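Local coordinates for cytosolic protein (Streptococcus thermophilus, PDB 2QZI) that is of unknown function, a small cytosolic protein of the DUF1827 family built from an antiparallel sheet and two helices, at residues E30-G35 with R68-K73; N62-I67 with K93-S98. All coordinates share one frame; numbering follows the deposited sequence. Where two conformers were deposited one is given.

Overall arrangement
From the N terminus the chain runs through strand 6-8 and helix 14-23 into strand 28-34, the first partner of contact 1. Strands 37-44 and 47-53 follow, and helix 61-74 then packs back on the sheet. Its later part, 68-73, returns to 30-35 and closes a loop of 32 residues; its earlier part, 62-67, is met by strand 94-100, which follows strand 87-91 and closes contact 2 over 25 residues. Because the segments alternate along the chain, the two contacts cross. Their centres lie about 9 Å apart, and together they tie one helix to two strands separated in the antiparallel sheet by strands 37-44 and 47-53.

Contact 1 (E30-G35 with R68-K73); sequences ETYSAG and REFFLK
Helix 61-74 packs against the antiparallel sheet here through an aromatic cluster, in which Phe71 and, more lightly, Phe70 meet Tyr32 of strand 28-34. The central element is a T-shaped (edge-to-face) stack: Phe71 directs the edge of its ring at one face of Tyr32, with the ring planes at 88° and the centroids 5.0 Å apart. The closest pair is Phe71 CZ with Tyr32 CD2 at 3.6 Å, and Phe71 CE1 follows at 3.7 Å from Tyr32 CE2, so CZ stands over the rim of the tyrosine ring rather than its centre, and CE1 lies just outside that rim. Such a pairing sets the slightly positive ring hydrogens of phenylalanine against the pi cloud of tyrosine. Aromatic side chains suit this interface because the backbones stay far apart: even the nearest alpha carbons, CA of Tyr32 and CA of Phe71, are 10.8 Å from each other, and two long, flat groups bridge that distance. Phe70 joins from the next position on the helix. Its CG lies anti to the backbone N (chi1 180°), extending the ring toward the strand, where CE2 comes within 4.3 Å of Tyr32 CE1. Val39 of the neighbouring strand touches both Tyr32 and Phe71, Phe41 meets the Phe71 ring, and Leu6 of strand 6-8 touches Tyr32 and Phe70. Tyrosine fits its position because its apolar ring joins this cluster while its hydroxyl leads on to polar partners. Lys75, just beyond the helix, hydrogen-bonds that hydroxyl, and Glu30 supplies a second partner two residues back on the same strand. Tyr32 OH donates to Glu30 OE1 over 2.9 Å, approaching on the anti side of the carboxylate and 34° out of its plane.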
# COMPACT_ATOMS: atom_id res chain seq x y z
N GLU A 30 0.91 4.05 -6.75
CA GLU A 30 1.82 5.02 -6.15
C GLU A 30 2.83 4.31 -5.28
O GLU A 30 2.54 3.23 -4.76
CB GLU A 30 1.01 5.97 -5.31
CG GLU A 30 -0.12 6.55 -6.07
CD GLU A 30 -0.66 7.79 -5.45
OE1 GLU A 30 -0.72 7.88 -4.21
OE2 GLU A 30 -1.09 8.67 -6.22
N THR A 31 4.02 4.88 -5.18
CA THR A 31 5.03 4.31 -4.28
C THR A 31 5.45 5.31 -3.20
O THR A 31 5.40 6.48 -3.41
CB THR A 31 6.30 3.87 -5.02
OG1 THR A 31 6.77 4.96 -5.75
CG2 THR A 31 6.04 2.72 -6.01
N TYR A 32 5.79 4.80 -2.01
CA TYR A 32 6.23 5.64 -0.88
C TYR A 32 7.35 4.94 -0.11
O TYR A 32 7.38 3.70 -0.00
CB TYR A 32 5.10 5.84 0.14
CG TYR A 32 3.91 6.60 -0.38
CD1 TYR A 32 3.66 7.89 0.07
CD2 TYR A 32 3.00 6.01 -1.31
CE1 TYR A 32 2.58 8.59 -0.40
CE2 TYR A 32 1.92 6.75 -1.80
CZ TYR A 32 1.71 8.02 -1.31
OH TYR A 32 0.64 8.76 -1.77
N SER A 33 8.25 5.76 0.43
CA SER A 33 9.18 5.42 1.47
C SER A 33 8.60 5.70 2.86
O SER A 33 7.82 6.63 3.07
CB SER A 33 10.41 6.32 1.35
OG SER A 33 11.32 5.67 0.48
N ALA A 34 8.99 4.87 3.82
CA ALA A 34 8.72 5.07 5.22
C ALA A 34 10.10 4.74 5.85
O ALA A 34 10.33 3.67 6.36
CB ALA A 34 7.59 4.10 5.64
N GLY A 35 11.05 5.67 5.74
CA GLY A 35 12.45 5.41 6.12
C GLY A 35 13.05 4.44 5.11
O GLY A 35 13.04 4.74 3.92
N ARG A 68 -0.61 1.96 7.75
CA ARG A 68 -1.99 1.61 7.45
C ARG A 68 -2.88 2.78 7.78
O ARG A 68 -3.78 3.09 6.99
CB ARG A 68 -2.45 0.35 8.22
CG ARG A 68 -3.86 -0.09 7.80
CD ARG A 68 -4.54 -1.03 8.83
NE ARG A 68 -4.46 -2.44 8.46
CZ ARG A 68 -3.83 -3.40 9.16
NH1 ARG A 68 -3.85 -4.65 8.70
NH2 ARG A 68 -3.15 -3.12 10.29
N GLU A 69 -2.65 3.44 8.93
CA GLU A 69 -3.55 4.50 9.34
C GLU A 69 -3.33 5.77 8.49
O GLU A 69 -4.28 6.55 8.32
CB GLU A 69 -3.44 4.78 10.85
CG GLU A 69 -4.13 3.70 11.77
CD GLU A 69 -5.65 3.43 11.46
OE1 GLU A 69 -6.06 2.23 11.35
OE2 GLU A 69 -6.42 4.43 11.31
N PHE A 70 -2.12 5.97 7.95
CA PHE A 70 -1.84 7.03 6.99
C PHE A 70 -2.66 6.87 5.71
O PHE A 70 -3.29 7.81 5.25
CB PHE A 70 -0.35 7.06 6.62
CG PHE A 70 0.02 8.16 5.60
CD1 PHE A 70 0.33 9.45 6.02
CD2 PHE A 70 0.04 7.87 4.23
CE1 PHE A 70 0.67 10.46 5.05
CE2 PHE A 70 0.33 8.85 3.26
CZ PHE A 70 0.67 10.16 3.68
N PHE A 71 -2.71 5.67 5.15
CA PHE A 71 -3.49 5.42 3.91
C PHE A 71 -4.98 5.54 4.15
O PHE A 71 -5.69 6.17 3.36
CB PHE A 71 -3.05 4.14 3.18
CG PHE A 71 -1.75 4.35 2.46
CD1 PHE A 71 -1.71 4.86 1.16
CD2 PHE A 71 -0.55 4.12 3.13
CE1 PHE A 71 -0.44 5.15 0.54
CE2 PHE A 71 0.70 4.43 2.52
CZ PHE A 71 0.75 4.93 1.23
N LEU A 72 -5.42 5.04 5.29
CA LEU A 72 -6.83 5.06 5.64
C LEU A 72 -7.30 6.48 5.85
O LEU A 72 -8.42 6.83 5.56
CB LEU A 72 -7.10 4.21 6.89
CG LEU A 72 -7.20 2.72 6.60
CD1 LEU A 72 -7.26 1.92 7.90
CD2 LEU A 72 -8.44 2.37 5.66
N LYS A 73 -6.43 7.30 6.37
CA LYS A 73 -6.81 8.66 6.67
C LYS A 73 -6.73 9.52 5.42
O LYS A 73 -7.54 10.43 5.25
CB LYS A 73 -5.91 9.22 7.78
CG LYS A 73 -6.31 10.58 8.28
CD LYS A 73 -5.24 11.11 9.23
CE LYS A 73 -5.60 12.51 9.79
NZ LYS A 73 -6.99 12.55 10.33

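Contact 2 (N62-I67 with K93-S98)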
# COMPACT_ATOMS: atom_id res chain seq x y z
N ASN A 62 4.44 -1.55 14.79
CA ASN A 62 4.07 -0.13 14.92
C ASN A 62 4.22 0.64 13.60
O ASN A 62 3.44 1.55 13.30
CB ASN A 62 4.89 0.52 16.05
CG ASN A 62 6.23 1.11 15.55
OD1 ASN A 62 6.27 2.23 14.99
ND2 ASN A 62 7.34 0.38 15.79
N GLU A 63 5.24 0.28 12.84
CA GLU A 63 5.41 0.70 11.48
C GLU A 63 4.21 0.35 10.60
O GLU A 63 3.73 1.20 9.83
CB GLU A 63 6.62 -0.04 10.96
CG GLU A 63 7.37 0.62 9.88
CD GLU A 63 8.68 -0.06 9.66
OE1 GLU A 63 9.50 0.47 8.88
OE2 GLU A 63 8.93 -1.12 10.26
N LEU A 64 3.74 -0.91 10.70
CA LEU A 64 2.63 -1.37 9.92
C LEU A 64 1.45 -0.49 10.25
O LEU A 64 0.74 -0.07 9.36
CB LEU A 64 2.25 -2.81 10.32
CG LEU A 64 1.51 -3.79 9.40
CD1 LEU A 64 0.58 -4.77 10.16
CD2 LEU A 64 0.73 -3.14 8.33
N GLU A 65 1.24 -0.24 11.55
CA GLU A 65 0.07 0.50 12.06
C GLU A 65 0.04 1.97 11.61
O GLU A 65 -1.01 2.49 11.20
CB GLU A 65 0.00 0.37 13.59
CG GLU A 65 -0.84 -0.84 14.15
CD GLU A 65 -0.91 -2.13 13.25
OE1 GLU A 65 -0.06 -3.06 13.47
OE2 GLU A 65 -1.83 -2.21 12.37
N VAL A 66 1.20 2.61 11.66
CA VAL A 66 1.38 3.97 11.17
C VAL A 66 1.13 4.05 9.66
O VAL A 66 0.49 4.98 9.18
CB VAL A 66 2.78 4.51 11.57
CG1 VAL A 66 3.15 5.79 10.82
CG2 VAL A 66 2.85 4.75 13.08
N ILE A 67 1.58 3.05 8.92
CA ILE A 67 1.45 3.10 7.46
C ILE A 67 0.01 2.89 7.05
O ILE A 67 -0.52 3.57 6.15
CB ILE A 67 2.38 2.08 6.75
CG1 ILE A 67 3.89 2.57 6.86
CG2 ILE A 67 2.01 1.96 5.26
CD1 ILE A 67 4.84 1.42 6.61
N LYS A 93 9.40 -10.96 4.63
CA LYS A 93 9.73 -9.53 4.59
C LYS A 93 8.69 -8.70 3.86
O LYS A 93 8.98 -7.66 3.28
CB LYS A 93 11.15 -9.35 4.04
CG LYS A 93 12.27 -9.84 4.99
CD LYS A 93 13.61 -9.55 4.31
CE LYS A 93 14.72 -10.30 4.91
NZ LYS A 93 14.38 -11.74 5.00
N LEU A 94 7.46 -9.21 3.87
CA LEU A 94 6.41 -8.65 3.07
C LEU A 94 5.07 -8.67 3.80
O LEU A 94 4.65 -9.71 4.37
CB LEU A 94 6.36 -9.40 1.74
CG LEU A 94 5.20 -9.11 0.78
CD1 LEU A 94 5.17 -7.65 0.30
CD2 LEU A 94 5.22 -10.05 -0.43
N ILE A 95 4.42 -7.51 3.82
CA ILE A 95 3.07 -7.39 4.28
C ILE A 95 2.19 -6.81 3.17
O ILE A 95 2.54 -5.83 2.50
CB ILE A 95 2.96 -6.55 5.58
CG1 ILE A 95 3.91 -7.11 6.63
CG2 ILE A 95 1.52 -6.63 6.16
CD1 ILE A 95 4.42 -6.03 7.57
N GLU A 96 1.07 -7.49 3.00
CA GLU A 96 0.07 -7.27 1.97
C GLU A 96 -1.26 -7.01 2.66
O GLU A 96 -1.80 -7.89 3.29
CB GLU A 96 -0.07 -8.54 1.09
CG GLU A 96 1.29 -8.90 0.46
CD GLU A 96 1.29 -10.20 -0.31
OE1 GLU A 96 1.11 -10.09 -1.54
OE2 GLU A 96 1.51 -11.31 0.29
N ILE A 97 -1.76 -5.79 2.51
CA ILE A 97 -3.09 -5.46 3.04
C ILE A 97 -4.07 -5.21 1.88
O ILE A 97 -3.80 -4.39 1.02
CB ILE A 97 -3.10 -4.25 4.00
CG1 ILE A 97 -1.87 -4.31 4.92
CG2 ILE A 97 -4.43 -4.22 4.77
CD1 ILE A 97 -1.73 -3.11 5.89
N SER A 98 -5.18 -5.94 1.88
CA SER A 98 -6.21 -5.79 0.85
C SER A 98 -7.39 -5.12 1.47
O SER A 98 -7.82 -5.51 2.56
CB SER A 98 -6.66 -7.16 0.31
OG SER A 98 -5.45 -7.79 -0.11
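Leu64 of helix 61-74 meets Ile95 and Ile97 of strand 94-100 in a helix-on-sheet packing, with all three side chains buried in the hydrophobic layer between helix and sheet. Ile95 and Ile97, two positions apart on the strand, both project toward the helix, while the intervening Glu96 belongs to the opposite side of the strand. Leu64 meets both isoleucines through its branch point CG and one methyl, CD2. Its CG, placed anti to the backbone N by a chi1 of -156°, lies 4.1 Å from Ile95 CD1, and its CD2 branch stands 4.2 Å from Ile95 CG2. The same CD2 reaches further along the strand to Ile97, whose extended chain (chi2 177°) carries CD1 up to it. Beta-branched isoleucine suits an extended backbone, and it offers two branches for packing; leucine, branching one carbon farther out, carries a methyl across to the sheet. Here the gap is moderate, with CA of Leu64 and CA of Ile95 8.3 Å apart. Ile52 of the adjacent strand 47-53 touches Leu64 and Ile97 and continues the apolar layer, while Thr88 of strand 87-91 touches both isoleucines. The tightest spot is the methyl pair Leu64 CD2 and Ile97 CD1, at 3.5 Å closer than usual van der Waals contact.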